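PDB 3CBW: YdhT protein from Bacillus subtilis, which catalyses the random endo-hydrolysis of beta-1,4-mannosidic linkages in mannan, galactomannan and glucomannan as a secreted family 26 glycoside hydrolase. Local coordinates for residues Leu113-Pro118 with Trp181-Gly185; Pro173-Met177 with Tyr200-Tyr204. The protein carries 3 engineered substitutions. One frame throughout, in Å; residues are numbered along the deposited sequence.

Contact 1. Residues Leu113-Pro118 with Trp181-Gly185; sequences LHLANP and WFWWG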
# COMPACT_ATOMS: atom_id res chain seq x y z
N LEU A 113 -0.88 6.11 3.98
CA LEU A 113 -1.19 7.23 4.87
C LEU A 113 -0.78 6.98 6.30
O LEU A 113 -1.41 6.19 7.01
CB LEU A 113 -2.70 7.50 4.87
CG LEU A 113 -3.38 7.78 3.53
CD1 LEU A 113 -4.89 7.64 3.62
CD2 LEU A 113 -3.00 9.16 3.02
N HIS A 114 0.26 7.67 6.77
CA HIS A 114 0.59 7.66 8.20
C HIS A 114 -0.25 8.70 8.94
O HIS A 114 0.26 9.72 9.41
CB HIS A 114 2.08 7.86 8.42
CG HIS A 114 2.88 6.62 8.15
ND1 HIS A 114 2.93 6.01 6.91
CD2 HIS A 114 3.64 5.85 8.97
CE1 HIS A 114 3.69 4.93 6.98
NE2 HIS A 114 4.14 4.82 8.21
N LEU A 115 -1.55 8.44 9.04
CA LEU A 115 -2.51 9.42 9.51
C LEU A 115 -2.24 9.88 10.92
O LEU A 115 -2.02 9.07 11.82
CB LEU A 115 -3.93 8.85 9.49
CG LEU A 115 -4.57 8.53 8.14
CD1 LEU A 115 -5.92 7.85 8.39
CD2 LEU A 115 -4.74 9.80 7.32
N ALA A 116 -2.31 11.20 11.12
CA ALA A 116 -2.39 11.76 12.46
C ALA A 116 -3.63 11.20 13.16
O ALA A 116 -4.56 10.71 12.51
CB ALA A 116 -2.43 13.28 12.40
N ASN A 117 -3.62 11.28 14.49
CA ASN A 117 -4.59 10.62 15.34
C ASN A 117 -5.69 11.60 15.73
O ASN A 117 -5.46 12.51 16.53
CB ASN A 117 -3.85 10.14 16.58
CG ASN A 117 -4.71 9.34 17.53
OD1 ASN A 117 -5.93 9.37 17.47
ND2 ASN A 117 -4.04 8.63 18.44
N PRO A 118 -6.90 11.41 15.18
CA PRO A 118 -7.97 12.38 15.44
C PRO A 118 -8.56 12.32 16.85
O PRO A 118 -9.44 13.11 17.17
CB PRO A 118 -9.00 12.05 14.36
CG PRO A 118 -8.81 10.60 14.08
CD PRO A 118 -7.35 10.32 14.29
N TRP A 181 1.18 -0.47 17.03
CA TRP A 181 1.87 0.82 16.98
C TRP A 181 0.98 1.97 16.47
O TRP A 181 0.92 3.02 17.12
CB TRP A 181 3.20 0.71 16.23
CG TRP A 181 3.17 -0.11 14.98
CD1 TRP A 181 2.96 0.36 13.71
CD2 TRP A 181 3.36 -1.52 14.86
NE1 TRP A 181 3.00 -0.68 12.81
CE2 TRP A 181 3.25 -1.84 13.49
CE3 TRP A 181 3.63 -2.55 15.78
CZ2 TRP A 181 3.39 -3.14 13.01
CZ3 TRP A 181 3.77 -3.85 15.30
CH2 TRP A 181 3.64 -4.13 13.92
N PHE A 182 0.26 1.78 15.37
CA PHE A 182 -0.60 2.86 14.84
C PHE A 182 -1.90 2.98 15.63
O PHE A 182 -2.44 1.99 16.12
CB PHE A 182 -0.92 2.62 13.37
CG PHE A 182 0.28 2.62 12.46
CD1 PHE A 182 1.21 3.67 12.50
CD2 PHE A 182 0.45 1.61 11.53
CE1 PHE A 182 2.31 3.68 11.63
CE2 PHE A 182 1.54 1.61 10.66
CZ PHE A 182 2.46 2.65 10.71
N TRP A 183 -2.43 4.19 15.70
CA TRP A 183 -3.63 4.43 16.51
C TRP A 183 -4.84 3.61 16.05
O TRP A 183 -5.72 3.30 16.85
CB TRP A 183 -3.97 5.92 16.56
CG TRP A 183 -4.33 6.55 15.23
CD1 TRP A 183 -3.49 7.25 14.40
CD2 TRP A 183 -5.62 6.57 14.59
NE1 TRP A 183 -4.17 7.70 13.29
CE2 TRP A 183 -5.48 7.30 13.38
CE3 TRP A 183 -6.88 6.05 14.92
CZ2 TRP A 183 -6.53 7.50 12.50
CZ3 TRP A 183 -7.94 6.25 14.02
CH2 TRP A 183 -7.75 6.98 12.84
N TRP A 184 -4.89 3.26 14.76
CA TRP A 184 -6.05 2.55 14.22
C TRP A 184 -6.00 1.03 14.43
O TRP A 184 -6.96 0.32 14.09
CB TRP A 184 -6.21 2.87 12.73
CG TRP A 184 -5.01 2.51 11.89
CD1 TRP A 184 -4.69 1.28 11.37
CD2 TRP A 184 -4.00 3.42 11.42
NE1 TRP A 184 -3.53 1.37 10.64
CE2 TRP A 184 -3.09 2.67 10.65
CE3 TRP A 184 -3.76 4.79 11.61
CZ2 TRP A 184 -1.97 3.24 10.03
CZ3 TRP A 184 -2.64 5.36 11.02
CH2 TRP A 184 -1.76 4.58 10.24
N GLY A 185 -4.89 0.53 14.98
CA GLY A 185 -4.67 -0.92 15.12
C GLY A 185 -5.03 -1.47 16.50
O GLY A 185 -5.81 -0.88 17.24
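Three consecutive aromatic residues, F182, W183 and W184, bring their rings against the end of strand 108-114 and the loop that follows it. F182 and G185 are the ends of a type I turn, closed by G185 N to F182 O at 3.1 Å; the CA-to-CB bond of W183 points toward the loop, and W183 is the most covered residue. W183 NE1 donates a hydrogen bond to L115 O (2.9 Å), while one face of the W183 indole receives two CH-pi contacts: N117 CA lies 3.7 Å from the centroid of the five-membered ring and P118 CD 3.6 Å from that of the six-membered ring. W184 packs against the bend, where H114 centres an inverse gamma turn; W184 CZ3 meets L115 CB at 4.0 Å and W184 CH2 meets L113 O at 3.6 Å. F182 turns a ring edge toward the face of H114 in an offset edge-to-face pair, centroids 5.2 Å apart and planes at 89°. The indole-to-carbonyl hydrogen bond, with aromatic and CH-pi contacts, thus ties two loops at the C-terminal ends of barrel strands, placing F182 against the imidazole of H114, probably a substrate-binding residue, whose ND1 is hydrogen-bonded to D76.

Contact 2. Residues Pro173-Met177 with Tyr200-Tyr204; sequences PLHEM and YKQLY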
# COMPACT_ATOMS: atom_id res chain seq x y z
N PRO A 173 -4.79 2.26 2.65
CA PRO A 173 -5.05 2.96 3.91
C PRO A 173 -5.04 2.02 5.11
O PRO A 173 -5.31 0.82 4.97
CB PRO A 173 -6.46 3.48 3.70
CG PRO A 173 -7.13 2.38 2.91
CD PRO A 173 -6.04 1.86 1.98
N LEU A 174 -4.75 2.56 6.29
CA LEU A 174 -4.97 1.84 7.56
C LEU A 174 -4.23 0.51 7.60
O LEU A 174 -4.77 -0.52 8.00
CB LEU A 174 -6.47 1.63 7.79
CG LEU A 174 -7.37 2.86 7.79
CD1 LEU A 174 -8.81 2.41 7.91
CD2 LEU A 174 -7.01 3.83 8.91
N HIS A 175 -2.96 0.56 7.22
CA HIS A 175 -2.13 -0.64 7.12
C HIS A 175 -1.62 -1.10 8.49
O HIS A 175 -1.66 -0.35 9.48
CB HIS A 175 -0.97 -0.37 6.17
CG HIS A 175 -0.03 0.70 6.62
ND1 HIS A 175 -0.41 2.01 6.81
CD2 HIS A 175 1.31 0.66 6.83
CE1 HIS A 175 0.65 2.72 7.17
NE2 HIS A 175 1.71 1.92 7.18
N GLU A 176 -1.18 -2.35 8.55
CA GLU A 176 -0.58 -2.92 9.77
C GLU A 176 -1.49 -2.79 10.98
O GLU A 176 -1.04 -2.55 12.11
CB GLU A 176 0.81 -2.32 10.04
CG GLU A 176 1.77 -2.59 8.90
CD GLU A 176 3.09 -1.85 8.98
OE1 GLU A 176 3.43 -1.26 10.03
OE2 GLU A 176 3.81 -1.83 7.94
N MET A 177 -2.78 -2.98 10.74
CA MET A 177 -3.81 -2.82 11.76
C MET A 177 -3.77 -3.91 12.83
O MET A 177 -4.34 -3.72 13.91
CB MET A 177 -5.18 -2.76 11.09
CG MET A 177 -5.77 -4.10 10.61
SD MET A 177 -4.86 -5.14 9.35
CE MET A 177 -4.87 -4.02 7.88
N TYR A 200 -12.28 -1.38 13.65
CA TYR A 200 -11.38 -1.23 12.52
C TYR A 200 -12.14 -1.40 11.20
O TYR A 200 -11.98 -0.60 10.26
CB TYR A 200 -10.22 -2.23 12.57
CG TYR A 200 -9.42 -2.13 11.29
CD1 TYR A 200 -8.41 -1.18 11.17
CD2 TYR A 200 -9.72 -2.92 10.18
CE1 TYR A 200 -7.69 -1.03 9.99
CE2 TYR A 200 -9.01 -2.78 9.00
CZ TYR A 200 -8.00 -1.83 8.91
OH TYR A 200 -7.31 -1.71 7.73
N LYS A 201 -12.94 -2.46 11.11
CA LYS A 201 -13.69 -2.71 9.88
C LYS A 201 -14.60 -1.53 9.57
O LYS A 201 -14.70 -1.12 8.41
CB LYS A 201 -14.48 -4.01 9.96
CG LYS A 201 -13.62 -5.25 10.01
CD LYS A 201 -14.50 -6.46 10.17
CE LYS A 201 -13.72 -7.67 10.58
NZ LYS A 201 -14.66 -8.71 11.07
N GLN A 202 -15.23 -0.97 10.60
CA GLN A 202 -16.07 0.22 10.43
C GLN A 202 -15.27 1.40 9.91
O GLN A 202 -15.73 2.13 9.03
CB GLN A 202 -16.75 0.56 11.74
CG GLN A 202 -17.79 -0.46 12.15
CD GLN A 202 -18.35 -0.19 13.53
OE1 GLN A 202 -18.84 0.90 13.80
NE2 GLN A 202 -18.26 -1.18 14.42
N LEU A 203 -14.05 1.59 10.42
CA LEU A 203 -13.21 2.69 9.99
C LEU A 203 -12.76 2.53 8.53
O LEU A 203 -12.77 3.49 7.76
CB LEU A 203 -12.01 2.83 10.93
CG LEU A 203 -11.04 3.98 10.62
CD1 LEU A 203 -11.72 5.36 10.75
CD2 LEU A 203 -9.83 3.91 11.54
N TYR A 204 -12.36 1.31 8.17
CA TYR A 204 -11.97 1.06 6.80
C TYR A 204 -13.15 1.35 5.86
O TYR A 204 -12.98 2.03 4.84
CB TYR A 204 -11.49 -0.38 6.66
CG TYR A 204 -10.92 -0.70 5.30
CD1 TYR A 204 -9.56 -0.91 5.12
CD2 TYR A 204 -11.77 -0.81 4.20
CE1 TYR A 204 -9.06 -1.23 3.84
CE2 TYR A 204 -11.30 -1.10 2.97
CZ TYR A 204 -9.96 -1.30 2.78
OH TYR A 204 -9.55 -1.63 1.52
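The loop 173-177, just beyond strand 169-172, runs alongside one turn of helix 194-214, with CA atoms 7.1 Å apart at L174 and Y204 and 7.8 Å apart at M177 and Y200. This is a strand-loop-helix unit of the TIM barrel, packed where the C-terminal end of the strand meets the outer helix. L174 and E176 both adopt left-handed backbone conformations (phi/psi 58/47° and 55/38°); the CA-to-CB bonds of L174 and M177 point toward the helix and those of H175 and E176 away from it. L174 is the apolar centre: its CD1 reaches L203 CG at 3.8 Å and Y204 CA at 3.6 Å. P173 CG adds a contact to Y204 CE1 at 4.2 Å, and Y204 OH is hydrogen-bonded to Y242 O. M177 lies over one face of Y200, its CG 3.7 Å from the ring centroid in a CH-pi contact; its SD, 5.0 Å from that centroid and oblique to the ring, makes a Met-aromatic contact. At the ring's edge, Y200 OH donates a 2.8 Å hydrogen bond to L174 O.

How the contacts relate
Contacts 1 and 2, with centres 9 Å apart, share the long loop between strand 169-172 and helix 194-214, and their segments alternate along the chain. Two indoles join them: W184 NE1 lies 2.8 Å from H175 O and W181 NE1 2.9 Å from E176 OE1, both probable hydrogen bonds. F182 CE2 also packs 3.5 Å from E176 OE1. By similarity, E176 is the proton donor and H175 helps position the nucleophile, E275, which both touch; H114 and W181 are probable substrate-binding residues. Contact 2 packs L174 and M177 of this loop against the helix, while contact 1 places F182 beside H175 and E176; the H114 and H175 rings also meet edge-to-face.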